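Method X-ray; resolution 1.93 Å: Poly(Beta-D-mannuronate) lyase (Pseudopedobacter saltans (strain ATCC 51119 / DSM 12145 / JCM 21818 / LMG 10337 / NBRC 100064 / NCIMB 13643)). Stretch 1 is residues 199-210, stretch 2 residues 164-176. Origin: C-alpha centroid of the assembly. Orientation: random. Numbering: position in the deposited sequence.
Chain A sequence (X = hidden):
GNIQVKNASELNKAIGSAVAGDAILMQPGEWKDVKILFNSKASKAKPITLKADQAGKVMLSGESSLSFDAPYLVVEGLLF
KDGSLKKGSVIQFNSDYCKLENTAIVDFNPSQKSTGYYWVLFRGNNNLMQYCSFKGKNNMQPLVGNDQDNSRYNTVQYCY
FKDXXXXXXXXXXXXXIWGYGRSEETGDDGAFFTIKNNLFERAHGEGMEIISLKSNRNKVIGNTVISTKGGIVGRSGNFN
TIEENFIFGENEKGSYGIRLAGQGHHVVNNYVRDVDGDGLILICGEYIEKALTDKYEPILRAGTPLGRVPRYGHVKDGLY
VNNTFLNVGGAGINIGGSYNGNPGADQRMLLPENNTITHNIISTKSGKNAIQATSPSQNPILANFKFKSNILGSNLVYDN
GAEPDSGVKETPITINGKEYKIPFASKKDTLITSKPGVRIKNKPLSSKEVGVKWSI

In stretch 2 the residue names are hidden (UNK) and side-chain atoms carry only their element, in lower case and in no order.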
# COMPACT_ATOMS: atom_id res chain seq x y z
N LEU A 199 5.94 1.10 9.69
CA LEU A 199 7.30 1.56 9.40
C LEU A 199 7.86 0.79 8.21
O LEU A 199 7.92 -0.44 8.22
CB LEU A 199 8.20 1.38 10.62
CG LEU A 199 9.66 1.78 10.46
CD1 LEU A 199 9.82 3.25 10.09
CD2 LEU A 199 10.44 1.49 11.73
N PHE A 200 8.35 1.50 7.22
CA PHE A 200 8.99 0.91 6.07
C PHE A 200 10.46 1.37 6.07
O PHE A 200 10.72 2.54 6.17
CB PHE A 200 8.36 1.35 4.77
CG PHE A 200 6.91 1.03 4.62
CD1 PHE A 200 5.95 1.78 5.26
CD2 PHE A 200 6.51 0.04 3.79
CE1 PHE A 200 4.62 1.49 5.09
CE2 PHE A 200 5.19 -0.25 3.63
CZ PHE A 200 4.25 0.47 4.28
N GLU A 201 11.40 0.46 6.01
CA GLU A 201 12.80 0.81 5.93
C GLU A 201 13.48 0.02 4.84
O GLU A 201 13.63 -1.15 4.97
CB GLU A 201 13.46 0.57 7.25
CG GLU A 201 14.89 1.06 7.33
CD GLU A 201 15.13 1.86 8.56
OE1 GLU A 201 14.29 1.80 9.47
OE2 GLU A 201 16.15 2.55 8.63
N ARG A 202 13.99 0.71 3.84
CA ARG A 202 14.58 0.07 2.68
C ARG A 202 13.69 -1.05 2.13
O ARG A 202 14.15 -2.08 1.75
CB ARG A 202 16.01 -0.38 2.96
CG ARG A 202 16.94 0.80 3.02
CD ARG A 202 18.12 0.61 3.93
NE ARG A 202 19.12 1.65 3.69
CZ ARG A 202 19.31 2.76 4.40
NH1 ARG A 202 18.59 3.07 5.45
NH2 ARG A 202 20.25 3.59 4.03
N ALA A 203 12.39 -0.80 2.09
CA ALA A 203 11.39 -1.76 1.62
C ALA A 203 11.18 -1.63 0.12
O ALA A 203 10.06 -1.50 -0.38
CB ALA A 203 10.08 -1.57 2.38
N HIS A 204 12.30 -1.69 -0.61
CA HIS A 204 12.31 -1.32 -2.03
C HIS A 204 11.33 -2.15 -2.84
O HIS A 204 10.45 -1.60 -3.51
CB HIS A 204 13.72 -1.46 -2.62
CG HIS A 204 14.78 -0.74 -1.85
ND1 HIS A 204 14.58 0.52 -1.32
CD2 HIS A 204 16.06 -1.07 -1.55
CE1 HIS A 204 15.68 0.92 -0.71
NE2 HIS A 204 16.59 -0.03 -0.83
N GLY A 205 11.50 -3.47 -2.84
CA GLY A 205 10.74 -4.30 -3.76
C GLY A 205 10.99 -3.87 -5.19
O GLY A 205 12.14 -3.73 -5.62
N GLU A 206 9.91 -3.60 -5.92
CA GLU A 206 10.00 -3.16 -7.31
C GLU A 206 10.57 -1.76 -7.48
O GLU A 206 10.92 -1.40 -8.61
CB GLU A 206 8.61 -3.22 -7.97
CG GLU A 206 7.63 -2.18 -7.42
CD GLU A 206 6.25 -2.31 -8.02
OE1 GLU A 206 5.60 -1.26 -8.26
OE2 GLU A 206 5.82 -3.45 -8.27
N GLY A 207 10.67 -0.97 -6.42
CA GLY A 207 11.22 0.38 -6.55
C GLY A 207 10.39 1.28 -7.44
O GLY A 207 10.93 2.11 -8.18
N MET A 208 9.06 1.11 -7.39
CA MET A 208 8.14 1.92 -8.18
C MET A 208 6.97 2.33 -7.30
O MET A 208 6.87 3.48 -6.88
CB MET A 208 7.66 1.16 -9.41
CG MET A 208 8.80 0.50 -10.16
SD MET A 208 8.33 -0.39 -11.64
CE MET A 208 9.97 -1.02 -12.08
N GLU A 209 6.08 1.38 -7.01
CA GLU A 209 4.94 1.63 -6.14
C GLU A 209 5.18 0.84 -4.86
O GLU A 209 5.05 -0.38 -4.85
CB GLU A 209 3.64 1.24 -6.83
CG GLU A 209 3.48 1.95 -8.16
CD GLU A 209 2.11 1.75 -8.79
OE1 GLU A 209 2.00 1.90 -10.03
OE2 GLU A 209 1.15 1.43 -8.05
N ILE A 210 5.58 1.55 -3.80
CA ILE A 210 5.69 0.94 -2.48
C ILE A 210 4.33 0.44 -2.03
O ILE A 210 4.15 -0.72 -1.65
CB ILE A 210 6.26 1.95 -1.46
CG1 ILE A 210 7.64 2.45 -1.87
CG2 ILE A 210 6.31 1.30 -0.06
CD1 ILE A 210 8.13 3.66 -1.04
N UNK A 164 13.52 -5.03 1.84
CA UNK A 164 12.90 -5.78 0.76
C UNK A 164 13.79 -5.50 -0.44
O UNK A 164 13.75 -4.38 -0.98
c UNK A 164 10.66 -5.39 1.87
c UNK A 164 10.65 -6.72 2.61
c UNK A 164 11.44 -5.36 0.54
c UNK A 164 10.78 -6.25 -0.53
N UNK A 165 14.66 -6.43 -0.85
CA UNK A 165 15.68 -6.09 -1.84
C UNK A 165 15.10 -5.60 -3.16
O UNK A 165 14.05 -6.05 -3.63
c UNK A 165 14.73 -7.84 -0.43
c UNK A 165 16.47 -7.39 -2.02
c UNK A 165 15.61 -8.46 -1.49
N UNK A 166 15.79 -4.62 -3.75
CA UNK A 166 15.33 -3.96 -4.95
C UNK A 166 15.61 -4.80 -6.19
O UNK A 166 16.75 -5.22 -6.41
c UNK A 166 15.85 -1.93 -6.42
c UNK A 166 14.58 -1.63 -6.92
c UNK A 166 16.02 -2.61 -5.08
c UNK A 166 16.81 -0.87 -8.38
c UNK A 166 15.54 -0.59 -8.85
o UNK A 166 15.37 0.07 -10.04
c UNK A 166 14.41 -0.98 -8.13
c UNK A 166 16.97 -1.53 -7.17
N UNK A 167 14.56 -5.06 -6.99
CA UNK A 167 14.74 -5.49 -8.39
C UNK A 167 13.60 -4.79 -9.14
O UNK A 167 12.44 -4.82 -8.67
o UNK A 167 13.32 -7.48 -8.53
c UNK A 167 14.68 -7.01 -8.64
c UNK A 167 15.59 -7.79 -7.68
N UNK A 168 13.88 -4.15 -10.27
CA UNK A 168 12.81 -3.42 -10.97
C UNK A 168 11.87 -4.37 -11.70
O UNK A 168 11.96 -4.60 -12.91
c UNK A 168 13.58 -2.50 -11.92
c UNK A 168 14.91 -3.20 -12.16
c UNK A 168 15.20 -4.03 -10.93
N UNK A 169 10.94 -4.96 -10.94
CA UNK A 169 9.98 -5.93 -11.47
C UNK A 169 8.59 -5.56 -10.98
O UNK A 169 8.25 -5.86 -9.83
o UNK A 169 11.59 -8.41 -12.71
c UNK A 169 10.32 -7.35 -11.03
o UNK A 169 12.66 -7.67 -10.93
c UNK A 169 11.62 -7.84 -11.60
N UNK A 170 7.79 -4.94 -11.85
CA UNK A 170 6.40 -4.65 -11.52
C UNK A 170 5.69 -5.89 -10.97
O UNK A 170 5.75 -6.97 -11.55
n UNK A 170 3.34 -3.59 -13.13
o UNK A 170 4.44 -2.56 -11.48
c UNK A 170 5.66 -4.15 -12.76
c UNK A 170 4.42 -3.36 -12.41
N UNK A 171 5.01 -5.71 -9.85
CA UNK A 171 4.46 -6.83 -9.13
C UNK A 171 5.22 -7.19 -7.88
O UNK A 171 4.95 -8.24 -7.30
N UNK A 172 6.16 -6.36 -7.45
CA UNK A 172 6.84 -6.52 -6.16
C UNK A 172 6.56 -5.32 -5.25
O UNK A 172 7.46 -4.78 -4.60
n UNK A 172 10.55 -8.53 -5.67
c UNK A 172 8.64 -8.04 -7.11
c UNK A 172 8.34 -6.74 -6.36
c UNK A 172 10.14 -8.37 -7.06
n UNK A 172 12.25 -7.00 -5.81
n UNK A 172 11.82 -8.08 -3.81
c UNK A 172 11.54 -7.88 -5.10
N UNK A 173 5.31 -4.86 -5.24
CA UNK A 173 4.87 -3.83 -4.31
C UNK A 173 4.96 -4.35 -2.88
O UNK A 173 5.02 -5.57 -2.64
c UNK A 173 3.42 -3.42 -4.60
c UNK A 173 3.17 -2.93 -6.03
c UNK A 173 2.81 -4.04 -7.00
o UNK A 173 3.10 -5.22 -6.72
o UNK A 173 2.23 -3.71 -8.06
N UNK A 174 4.96 -3.43 -1.92
CA UNK A 174 4.80 -3.89 -0.54
C UNK A 174 3.32 -4.15 -0.24
O UNK A 174 2.98 -5.15 0.40
c UNK A 174 5.42 -2.90 0.45
c UNK A 174 5.36 -3.47 1.87
c UNK A 174 7.73 -3.87 -0.26
c UNK A 174 6.89 -2.61 0.07
N UNK A 175 2.44 -3.28 -0.73
CA UNK A 175 0.99 -3.41 -0.61
C UNK A 175 0.37 -3.22 -1.99
O UNK A 175 0.69 -2.24 -2.68
c UNK A 175 -0.20 -3.36 3.97
c UNK A 175 0.99 -2.96 4.57
c UNK A 175 1.80 -2.18 2.43
c UNK A 175 -0.37 -3.16 2.59
c UNK A 175 0.40 -2.34 0.33
c UNK A 175 0.63 -2.59 1.81
c UNK A 175 2.00 -2.38 3.81
N UNK A 176 -0.52 -4.12 -2.40
CA UNK A 176 -1.35 -3.92 -3.59
C UNK A 176 -2.81 -4.17 -3.21
O UNK A 176 -3.16 -5.29 -2.83
c UNK A 176 -0.90 -4.82 -4.75
c UNK A 176 -1.75 -4.65 -6.02
c UNK A 176 -0.82 -7.92 -7.59
c UNK A 176 -1.29 -5.52 -7.21
n UNK A 176 -1.09 -9.19 -7.31
n UNK A 176 -1.50 -6.95 -6.98
n UNK A 176 0.09 -7.62 -8.51
O HOH W 1 3.41 -1.56 -9.36
O HOH W 2 7.83 -2.08 -3.55

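Position 164 carries four carbons, forked at the first, with one arm two carbons long. The fork lies against Ala203, and the backbone N donates to Arg202 O (3.0 Å) while O accepts from Gly205 N (3.1 Å). This is Ile164, whose CG1 sits 3.9 Å from Ala203 CB. At 165, three carbons close a ring onto the backbone N, and the CA-to-CB bond points away from stretch 1: Pro165. Position 166 has one carbon and then a six-carbon ring bearing an oxygen; its CB packs 3.6 Å from His204 CB, and the ring edge meets the carbonyls of Gly205 and Glu206. It is Tyr166.

At 167 one carbon carries one oxygen and one carbon, which is threonine: Thr167; its N donates to Gly205 O (3.1 Å). Position 168 is another three-carbon ring closed on N, Pro168, whose CB lies 3.9 Å from Met208 CE. At 169 there are two carbons, the second with two oxygens, while the backbone O lies 3.2 Å from Glu206 CB: Asp169, whose OD2 receives a very short bond from Thr167 OG1 (2.5 Å). The same skeleton at 170 ends in one oxygen and one nitrogen, hence Asn170; water 1 lies 2.6 Å from Asn170 OD1 and 2.5 Å from Glu206 OE1, linking the two side chains. Position 171 has no side-chain atoms and a positive phi: Gly171.

At 172 three carbons, a nitrogen and a carbon with two further nitrogens form a guanidinium: Arg172. One guanidinium face covers Gly205 CA, and NH1 and NH2 both donate to Pro165 O (3.0 Å each), bracing the loop from within. Position 173 has three carbons, the third with two oxygens: Glu173, its CG 3.4 Å from Glu209 O. At 174 four carbons forked at the first recur, wedged among Phe200, Ala203 and Ile210; this is Ile174. At 175 one carbon leads to a bare six-carbon ring, Phe175, whose CE1 is 3.7 Å from Phe200 CZ. The long chain at 176, again ending in a carbon with two nitrogens, is Arg176, which makes no contact with stretch 1.

The contact centres on the type II' turn from His204 to Gly207. Glu206 N donates to Arg172 O (3.0 Å), and Glu206 OE2 accepts from Gly171 N (2.9 Å) and Arg172 N (3.0 Å), so one residue grips the loop with both backbone and carboxylate. Gly205 fits because an ideal CB would lie 2.2 Å from Arg172 O. Beyond the turn, Ile210 O accepts from Ile174 N (2.8 Å) and Phe175 N (3.2 Å).

Stretch 2, residues 164-176: IPYTPDNGREIFR
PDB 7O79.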